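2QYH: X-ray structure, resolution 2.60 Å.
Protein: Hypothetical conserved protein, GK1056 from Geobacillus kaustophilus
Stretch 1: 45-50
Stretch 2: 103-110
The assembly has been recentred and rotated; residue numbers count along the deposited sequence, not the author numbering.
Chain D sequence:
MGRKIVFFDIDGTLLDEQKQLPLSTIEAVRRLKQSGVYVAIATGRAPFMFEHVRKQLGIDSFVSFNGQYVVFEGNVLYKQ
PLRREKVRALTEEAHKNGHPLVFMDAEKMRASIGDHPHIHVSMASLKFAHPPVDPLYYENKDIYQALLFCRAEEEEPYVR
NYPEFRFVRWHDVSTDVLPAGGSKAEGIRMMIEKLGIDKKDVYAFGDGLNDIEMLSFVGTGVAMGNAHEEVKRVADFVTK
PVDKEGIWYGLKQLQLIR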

# COMPACT_ATOMS: atom_id res chain seq x y z
N ARG D 45 2.43 -10.74 -8.21
CA ARG D 45 2.28 -9.29 -8.27
C ARG D 45 3.57 -8.52 -8.48
O ARG D 45 4.67 -9.05 -8.31
N ALA D 46 3.41 -7.25 -8.84
CA ALA D 46 4.54 -6.36 -9.05
C ALA D 46 4.91 -5.81 -7.68
O ALA D 46 4.05 -5.65 -6.82
N PRO D 47 6.19 -5.51 -7.45
CA PRO D 47 6.57 -4.98 -6.14
C PRO D 47 5.65 -3.86 -5.63
O PRO D 47 5.17 -3.91 -4.50
N PHE D 48 5.38 -2.87 -6.48
CA PHE D 48 4.54 -1.75 -6.09
C PHE D 48 3.09 -2.11 -5.80
O PHE D 48 2.32 -1.26 -5.35
N MSE D 49 2.71 -3.35 -6.05
CA MSE D 49 1.34 -3.78 -5.80
C MSE D 49 1.12 -4.38 -4.42
O MSE D 49 0.01 -4.82 -4.10
N PHE D 50 2.17 -4.41 -3.60
CA PHE D 50 2.03 -4.95 -2.25
C PHE D 50 3.08 -4.39 -1.30
O PHE D 50 3.53 -5.06 -0.37
N PHE D 103 2.90 -2.53 -19.74
CA PHE D 103 4.26 -2.90 -19.39
C PHE D 103 4.50 -2.62 -17.91
O PHE D 103 4.23 -1.53 -17.43
N MSE D 104 5.03 -3.63 -17.21
CA MSE D 104 5.29 -3.54 -15.78
C MSE D 104 6.74 -3.75 -15.36
O MSE D 104 7.41 -4.68 -15.83
N ASP D 105 7.24 -2.88 -14.50
CA ASP D 105 8.59 -3.04 -13.96
C ASP D 105 8.43 -2.97 -12.45
O ASP D 105 7.31 -3.00 -11.95
N ALA D 106 9.52 -2.89 -11.71
CA ALA D 106 9.42 -2.86 -10.26
C ALA D 106 8.79 -1.61 -9.65
O ALA D 106 8.17 -1.69 -8.58
N GLU D 107 8.94 -0.47 -10.31
CA GLU D 107 8.39 0.78 -9.78
C GLU D 107 7.02 1.16 -10.30
O GLU D 107 6.14 1.53 -9.54
N LYS D 108 6.84 1.06 -11.61
CA LYS D 108 5.57 1.47 -12.19
C LYS D 108 5.00 0.58 -13.28
O LYS D 108 5.51 -0.50 -13.59
N MSE D 109 3.94 1.09 -13.88
CA MSE D 109 3.20 0.38 -14.90
C MSE D 109 2.80 1.36 -16.01
O MSE D 109 2.48 2.52 -15.74
N ARG D 110 2.81 0.89 -17.26
CA ARG D 110 2.45 1.72 -18.41
C ARG D 110 1.60 0.98 -19.44
O ARG D 110 1.82 -0.20 -19.72

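No hydrogen bond crosses between these two stretches; the contact rests on apolar packing and on one aromatic ring set against backbone carbonyls. Arg 45 starts sideways and its extended side chain (m, t, t) leads away. Ala 46 points toward the partner, its CB 3.6 Å from CE of the selenomethionine Met 104. Pro 47, with a C-gamma exo pucker, also faces in: its CB lies 3.6 Å from Ala 106 O and its CG 4.0 Å from Ala 106 CB.

Phe 48 points in and is the centrepiece. With chi1 p and chi2 at -95°, its ring packs against the turn joining two strands. Ala 106 O and Asp 105 O lie at the ring edge, 3.5 Å from Phe 48 CD1 and Phe 48 CE1 respectively, where the positive rim of an aromatic suits carbonyl oxygens. Glu 107 O approaches Phe 48 CD1 at 3.3 Å, while Phe 48 CZ meets Met 109 CB at 3.7 Å. The turn carries its own polar brace: Asp 105, chi1 p, accepts Lys 108 N at OD1 (2.6 Å).

Met 49 (m, t, p) leaves sideways, but its end comes nearer, placing SE 3.9 Å from Met 104 CE and 4.4 Å from Met 109 CE. The rule is economical: one ring packs against the turn's carbonyls.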

# COMPACT_ATOMS: atom_id res chain seq x y z
CB ARG D 45 1.63 -8.78 -6.98
CG ARG D 45 0.31 -9.39 -6.66
CD ARG D 45 -0.25 -8.77 -5.41
NE ARG D 45 -1.51 -9.38 -5.01
CZ ARG D 45 -2.26 -8.94 -4.01
NH1 ARG D 45 -1.88 -7.87 -3.30
NH2 ARG D 45 -3.40 -9.55 -3.72
CB ALA D 46 4.13 -5.22 -9.96
CB PRO D 47 8.00 -4.50 -6.38
CG PRO D 47 8.52 -5.52 -7.35
CD PRO D 47 7.36 -5.70 -8.32
CB PHE D 48 4.57 -0.64 -7.15
CG PHE D 48 3.99 -1.03 -8.48
CD1 PHE D 48 4.81 -1.51 -9.51
CD2 PHE D 48 2.62 -0.93 -8.71
CE1 PHE D 48 4.27 -1.87 -10.74
CE2 PHE D 48 2.07 -1.30 -9.95
CZ PHE D 48 2.89 -1.77 -10.96
CB MSE D 49 0.89 -4.78 -6.87
CG MSE D 49 0.40 -4.15 -8.15
SE MSE D 49 0.07 -5.44 -9.55
CE MSE D 49 -1.36 -6.47 -8.73
CB PHE D 50 2.07 -6.50 -2.27
CG PHE D 50 3.40 -7.09 -2.65
CD1 PHE D 50 4.25 -7.61 -1.66
CD2 PHE D 50 3.78 -7.21 -3.99
CE1 PHE D 50 5.45 -8.23 -2.01
CE2 PHE D 50 4.98 -7.83 -4.35
CZ PHE D 50 5.82 -8.35 -3.35
CB PHE D 103 5.24 -2.09 -20.24
CG PHE D 103 4.89 -2.07 -21.68
CD1 PHE D 103 4.96 -3.24 -22.44
CD2 PHE D 103 4.45 -0.90 -22.29
CE1 PHE D 103 4.58 -3.24 -23.79
CE2 PHE D 103 4.07 -0.88 -23.63
CZ PHE D 103 4.13 -2.06 -24.38
CB MSE D 104 4.45 -4.58 -15.04
CG MSE D 104 2.99 -4.57 -15.37
SE MSE D 104 2.16 -6.20 -14.76
CE MSE D 104 2.17 -5.87 -12.86
CB ASP D 105 9.58 -1.99 -14.51
CG ASP D 105 9.29 -0.58 -14.03
OD1 ASP D 105 8.39 -0.38 -13.19
OD2 ASP D 105 9.99 0.33 -14.52
CB ALA D 106 10.79 -3.11 -9.65
CB GLU D 107 9.34 1.96 -10.06
CG GLU D 107 10.62 2.00 -9.26
CD GLU D 107 11.55 0.84 -9.56
OE1 GLU D 107 11.79 0.57 -10.76
OE2 GLU D 107 12.05 0.21 -8.61
CB LYS D 108 5.69 2.90 -12.72
CG LYS D 108 6.66 3.04 -13.88
CD LYS D 108 6.76 4.47 -14.36
CE LYS D 108 7.66 5.29 -13.47
NZ LYS D 108 9.07 4.85 -13.59
CB MSE D 109 1.97 -0.18 -14.20
CG MSE D 109 1.25 -1.27 -14.88
SE MSE D 109 -0.17 -1.74 -13.69
CE MSE D 109 0.18 -3.62 -13.55
CB ARG D 110 3.71 2.28 -19.08
CG ARG D 110 4.46 3.30 -18.25
CD ARG D 110 3.62 4.54 -18.03
NE ARG D 110 4.30 5.56 -17.23
CZ ARG D 110 4.15 5.72 -15.92
NH1 ARG D 110 3.33 4.92 -15.24
NH2 ARG D 110 4.82 6.68 -15.29